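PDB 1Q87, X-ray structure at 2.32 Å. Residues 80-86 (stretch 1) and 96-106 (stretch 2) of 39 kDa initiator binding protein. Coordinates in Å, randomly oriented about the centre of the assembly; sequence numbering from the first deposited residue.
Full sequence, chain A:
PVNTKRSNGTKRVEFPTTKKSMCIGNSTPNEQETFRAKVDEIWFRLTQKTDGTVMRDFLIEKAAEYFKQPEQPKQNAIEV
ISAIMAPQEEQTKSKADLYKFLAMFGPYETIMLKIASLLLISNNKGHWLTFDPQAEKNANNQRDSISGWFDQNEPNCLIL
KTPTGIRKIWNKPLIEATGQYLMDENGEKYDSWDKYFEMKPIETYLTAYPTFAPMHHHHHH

Stretch 1, residues 80-86: VISAIMA
Stretch 2 96-106: ADLYKFLAMFG

How do the two backbones lie? Residues 80-84 finish a helix that begins earlier in the chain; M85 (phi/psi -79/60) is the first residue to leave helical geometry. Stretch 2 enters already helical at A96, its helix having begun earlier in the chain, with F105 drifting to -126/12 and G106 extended at -78/178. The axes approach to 11.7 Å, their N-to-C directions 105° apart. The nearest CA atoms across the stretches are M85 CA and F101 CA, 7.1 Å apart. M85 N to I81 O (2.8 Å) and F101 N to D97 O (3.0 Å) are backbone hydrogen bonds within each stretch.

What does F101 do at the centre? Its CA-to-CB bond points toward stretch 1, and chi1 -175° (t) with chi2 68° carries the ring to both isoleucines. I84 CG2 meets the ring edge, 3.6 Å from F101 CE1, while I81 CG1 lies 3.9 Å from F101 CZ. I81 and I84 are both m,t (chi1 -65° and -66°, chi2 173° and 170°). One helical turn apart, they offer branched, apolar surface to a ring that needs no polar partner.

How does M85 reach across when its CA-to-CB bond points sideways? Chi1 is m (-62°), chi2 is t (-175°) and extends the chain, and chi3 141°, between wells, brings M85 CE to 3.8 Å from F101 CB and 3.9 Å from D97 O. M85 SD sits 5.3 Å from the F101 ring centroid, an oblique sulfur-aromatic contact. An unbranched, flexible side chain suits this detour.

What completes the packing around I84? M104 (chi1 -58°, chi2 -177°, chi3 -92°) places M104 CE 3.8 Å from I84 CG2; F105 (chi1 -55°, chi2 -71°) places F105 CE2 3.8 Å from I84 CD1. No hydrogen bond crosses between the stretches, and the 334 Å² they bury together is held chiefly by apolar packing.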

ATOM      1  N   VAL A  80      -4.801  -0.822 -12.942  1.00 52.49           N
ATOM      2  CA  VAL A  80      -4.648  -0.905 -11.510  1.00 42.47           C
ATOM      3  C   VAL A  80      -3.834   0.279 -10.991  1.00 53.37           C
ATOM      4  O   VAL A  80      -4.239   0.975 -10.061  1.00 43.62           O
ATOM      5  CB  VAL A  80      -3.922  -2.186 -11.107  1.00 53.23           C
ATOM      6  CG1 VAL A  80      -3.604  -2.167  -9.589  1.00 43.59           C
ATOM      7  CG2 VAL A  80      -4.779  -3.387 -11.437  1.00 50.95           C
ATOM      8  N   ILE A  81      -2.667   0.485 -11.587  1.00 51.56           N
ATOM      9  CA  ILE A  81      -1.797   1.561 -11.173  1.00 50.78           C
ATOM     10  C   ILE A  81      -2.468   2.940 -11.327  1.00 50.30           C
ATOM     11  O   ILE A  81      -2.410   3.782 -10.427  1.00 45.75           O
ATOM     12  CB  ILE A  81      -0.478   1.496 -11.967  1.00 44.66           C
ATOM     13  CG1 ILE A  81       0.254   0.196 -11.594  1.00 44.01           C
ATOM     14  CG2 ILE A  81       0.422   2.700 -11.625  1.00 39.20           C
ATOM     15  CD1 ILE A  81       1.507  -0.112 -12.433  1.00 33.30           C
ATOM     16  N   SER A  82      -3.121   3.156 -12.458  1.00 51.72           N
ATOM     17  CA  SER A  82      -3.772   4.422 -12.710  1.00 50.58           C
ATOM     18  C   SER A  82      -4.813   4.736 -11.629  1.00 55.55           C
ATOM     19  O   SER A  82      -4.971   5.907 -11.260  1.00 50.90           O
ATOM     20  CB  SER A  82      -4.423   4.415 -14.078  1.00 53.32           C
ATOM     21  OG  SER A  82      -5.193   5.586 -14.240  1.00 63.77           O
ATOM     22  N   ALA A  83      -5.497   3.701 -11.122  1.00 45.45           N
ATOM     23  CA  ALA A  83      -6.513   3.850 -10.085  1.00 46.86           C
ATOM     24  C   ALA A  83      -5.910   4.112  -8.734  1.00 48.54           C
ATOM     25  O   ALA A  83      -6.515   4.778  -7.915  1.00 52.60           O
ATOM     26  CB  ALA A  83      -7.389   2.622 -10.001  1.00 47.38           C
ATOM     27  N   ILE A  84      -4.740   3.561  -8.481  1.00 47.32           N
ATOM     28  CA  ILE A  84      -4.106   3.804  -7.212  1.00 52.44           C
ATOM     29  C   ILE A  84      -3.461   5.196  -7.190  1.00 54.42           C
ATOM     30  O   ILE A  84      -3.558   5.927  -6.179  1.00 54.58           O
ATOM     31  CB  ILE A  84      -3.092   2.682  -6.886  1.00 56.27           C
ATOM     32  CG1 ILE A  84      -3.855   1.381  -6.692  1.00 56.05           C
ATOM     33  CG2 ILE A  84      -2.356   2.956  -5.574  1.00 56.75           C
ATOM     34  CD1 ILE A  84      -2.960   0.168  -6.600  1.00 54.54           C
ATOM     35  N   MET A  85      -2.839   5.591  -8.297  1.00 58.99           N
ATOM     36  CA  MET A  85      -2.201   6.913  -8.345  1.00 58.72           C
ATOM     37  C   MET A  85      -3.159   8.096  -8.581  1.00 62.08           C
ATOM     38  O   MET A  85      -3.042   8.829  -9.582  1.00 50.55           O
ATOM     39  CB  MET A  85      -1.120   6.953  -9.414  1.00 50.47           C
ATOM     40  CG  MET A  85      -0.017   5.994  -9.161  1.00 58.23           C
ATOM     41  SD  MET A  85       1.263   6.213 -10.378  1.00 63.13           S
ATOM     42  CE  MET A  85       2.721   5.987  -9.358  1.00 56.36           C
ATOM     43  N   ALA A  86      -4.111   8.276  -7.670  1.00 66.69           N
ATOM     44  CA  ALA A  86      -5.028   9.402  -7.782  1.00 76.11           C
ATOM     45  C   ALA A  86      -4.181  10.658  -7.524  1.00 80.52           C
ATOM     46  O   ALA A  86      -3.096  10.576  -6.922  1.00 80.77           O
ATOM     47  CB  ALA A  86      -6.130   9.296  -6.752  1.00 69.55           C
ATOM     48  N   ALA A  96       8.155  11.735  -6.030  1.00 49.47           N
ATOM     49  CA  ALA A  96       7.349  11.602  -4.830  1.00 51.89           C
ATOM     50  C   ALA A  96       6.103  10.736  -5.075  1.00 50.13           C
ATOM     51  O   ALA A  96       5.627  10.094  -4.147  1.00 50.09           O
ATOM     52  CB  ALA A  96       6.949  12.972  -4.289  1.00 43.76           C
ATOM     53  N   ASP A  97       5.570  10.712  -6.294  1.00 41.67           N
ATOM     54  CA  ASP A  97       4.393   9.848  -6.566  1.00 43.59           C
ATOM     55  C   ASP A  97       4.822   8.365  -6.552  1.00 53.59           C
ATOM     56  O   ASP A  97       4.108   7.510  -6.001  1.00 57.42           O
ATOM     57  CB  ASP A  97       3.773  10.204  -7.908  1.00 40.01           C
ATOM     58  CG  ASP A  97       3.250  11.643  -7.930  1.00 53.93           C
ATOM     59  OD1 ASP A  97       2.336  11.948  -7.131  1.00 56.39           O
ATOM     60  OD2 ASP A  97       3.750  12.477  -8.721  1.00 57.36           O
ATOM     61  N   LEU A  98       5.993   8.068  -7.131  1.00 41.60           N
ATOM     62  CA  LEU A  98       6.507   6.706  -7.136  1.00 49.21           C
ATOM     63  C   LEU A  98       6.790   6.327  -5.679  1.00 47.65           C
ATOM     64  O   LEU A  98       6.473   5.217  -5.251  1.00 44.08           O
ATOM     65  CB  LEU A  98       7.804   6.604  -7.945  1.00 50.77           C
ATOM     66  CG  LEU A  98       8.141   5.457  -8.935  1.00 55.25           C
ATOM     67  CD1 LEU A  98       9.566   5.009  -8.724  1.00 42.62           C
ATOM     68  CD2 LEU A  98       7.240   4.283  -8.792  1.00 41.90           C
ATOM     69  N   TYR A  99       7.400   7.242  -4.921  1.00 44.73           N
ATOM     70  CA  TYR A  99       7.709   7.001  -3.500  1.00 40.84           C
ATOM     71  C   TYR A  99       6.425   6.582  -2.739  1.00 39.42           C
ATOM     72  O   TYR A  99       6.394   5.602  -2.004  1.00 41.33           O
ATOM     73  CB  TYR A  99       8.265   8.267  -2.859  1.00 34.92           C
ATOM     74  CG  TYR A  99       8.743   8.089  -1.436  1.00 38.86           C
ATOM     75  CD1 TYR A  99      10.098   7.911  -1.169  1.00 41.18           C
ATOM     76  CD2 TYR A  99       7.850   8.120  -0.345  1.00 33.31           C
ATOM     77  CE1 TYR A  99      10.575   7.781   0.138  1.00 44.54           C
ATOM     78  CE2 TYR A  99       8.335   7.976   1.013  1.00 37.74           C
ATOM     79  CZ  TYR A  99       9.706   7.816   1.220  1.00 40.58           C
ATOM     80  OH  TYR A  99      10.264   7.720   2.473  1.00 49.97           O
ATOM     81  N   LYS A 100       5.368   7.336  -2.951  1.00 36.96           N
ATOM     82  CA  LYS A 100       4.091   7.054  -2.332  1.00 46.83           C
ATOM     83  C   LYS A 100       3.588   5.655  -2.721  1.00 47.05           C
ATOM     84  O   LYS A 100       3.189   4.856  -1.856  1.00 44.67           O
ATOM     85  CB  LYS A 100       3.079   8.114  -2.787  1.00 50.23           C
ATOM     86  CG  LYS A 100       1.706   7.974  -2.195  1.00 67.07           C
ATOM     87  CD  LYS A 100       1.094   9.351  -1.877  1.00 83.09           C
ATOM     88  CE  LYS A 100       0.362   9.962  -3.071  1.00 89.13           C
ATOM     89  NZ  LYS A 100      -0.601  11.044  -2.671  1.00 87.49           N
ATOM     90  N   PHE A 101       3.650   5.366  -4.026  1.00 43.11           N
ATOM     91  CA  PHE A 101       3.139   4.110  -4.577  1.00 41.76           C
ATOM     92  C   PHE A 101       3.899   2.896  -4.087  1.00 39.82           C
ATOM     93  O   PHE A 101       3.305   1.890  -3.715  1.00 49.43           O
ATOM     94  CB  PHE A 101       3.152   4.169  -6.100  1.00 43.00           C
ATOM     95  CG  PHE A 101       2.534   2.990  -6.754  1.00 42.42           C
ATOM     96  CD1 PHE A 101       1.171   2.769  -6.654  1.00 52.67           C
ATOM     97  CD2 PHE A 101       3.315   2.075  -7.447  1.00 46.80           C
ATOM     98  CE1 PHE A 101       0.590   1.651  -7.228  1.00 52.07           C
ATOM     99  CE2 PHE A 101       2.738   0.951  -8.028  1.00 52.02           C
ATOM    100  CZ  PHE A 101       1.374   0.741  -7.915  1.00 50.66           C
ATOM    101  N   LEU A 102       5.211   2.987  -4.082  1.00 36.57           N
ATOM    102  CA  LEU A 102       6.045   1.894  -3.612  1.00 42.13           C
ATOM    103  C   LEU A 102       5.931   1.758  -2.068  1.00 44.05           C
ATOM    104  O   LEU A 102       6.053   0.662  -1.500  1.00 44.99           O
ATOM    105  CB  LEU A 102       7.514   2.139  -4.055  1.00 36.59           C
ATOM    106  CG  LEU A 102       7.841   1.861  -5.555  1.00 46.48           C
ATOM    107  CD1 LEU A 102       9.148   2.495  -5.958  1.00 45.68           C
ATOM    108  CD2 LEU A 102       7.913   0.342  -5.811  1.00 43.49           C
ATOM    109  N   ALA A 103       5.666   2.872  -1.402  1.00 42.45           N
ATOM    110  CA  ALA A 103       5.522   2.898   0.058  1.00 45.99           C
ATOM    111  C   ALA A 103       4.271   2.132   0.455  1.00 37.08           C
ATOM    112  O   ALA A 103       4.294   1.403   1.424  1.00 41.83           O
ATOM    113  CB  ALA A 103       5.423   4.341   0.571  1.00 49.70           C
ATOM    114  N   MET A 104       3.193   2.303  -0.298  1.00 35.73           N
ATOM    115  CA  MET A 104       1.943   1.594  -0.011  1.00 43.59           C
ATOM    116  C   MET A 104       2.013   0.110  -0.318  1.00 46.71           C
ATOM    117  O   MET A 104       1.635  -0.704   0.516  1.00 49.93           O
ATOM    118  CB  MET A 104       0.762   2.152  -0.812  1.00 45.43           C
ATOM    119  CG  MET A 104       0.487   3.635  -0.582  1.00 43.87           C
ATOM    120  SD  MET A 104      -0.938   4.102  -1.506  1.00 44.23           S
ATOM    121  CE  MET A 104      -0.121   4.667  -3.070  1.00 45.92           C
ATOM    122  N   PHE A 105       2.520  -0.242  -1.500  1.00 51.51           N
ATOM    123  CA  PHE A 105       2.549  -1.643  -1.914  1.00 41.79           C
ATOM    124  C   PHE A 105       3.866  -2.291  -2.363  1.00 44.53           C
ATOM    125  O   PHE A 105       3.835  -3.370  -2.924  1.00 48.50           O
ATOM    126  CB  PHE A 105       1.544  -1.842  -3.007  1.00 38.13           C
ATOM    127  CG  PHE A 105       0.163  -1.418  -2.650  1.00 39.56           C
ATOM    128  CD1 PHE A 105      -0.605  -2.149  -1.724  1.00 41.38           C
ATOM    129  CD2 PHE A 105      -0.414  -0.336  -3.296  1.00 35.60           C
ATOM    130  CE1 PHE A 105      -1.936  -1.789  -1.459  1.00 47.12           C
ATOM    131  CE2 PHE A 105      -1.750   0.041  -3.046  1.00 31.45           C
ATOM    132  CZ  PHE A 105      -2.511  -0.676  -2.136  1.00 40.24           C
ATOM    133  N   GLY A 106       5.007  -1.647  -2.136  1.00 32.56           N
ATOM    134  CA  GLY A 106       6.270  -2.252  -2.511  1.00 39.17           C
ATOM    135  C   GLY A 106       6.704  -3.315  -1.491  1.00 49.38           C
ATOM    136  O   GLY A 106       6.028  -3.504  -0.472  1.00 49.42           O
TER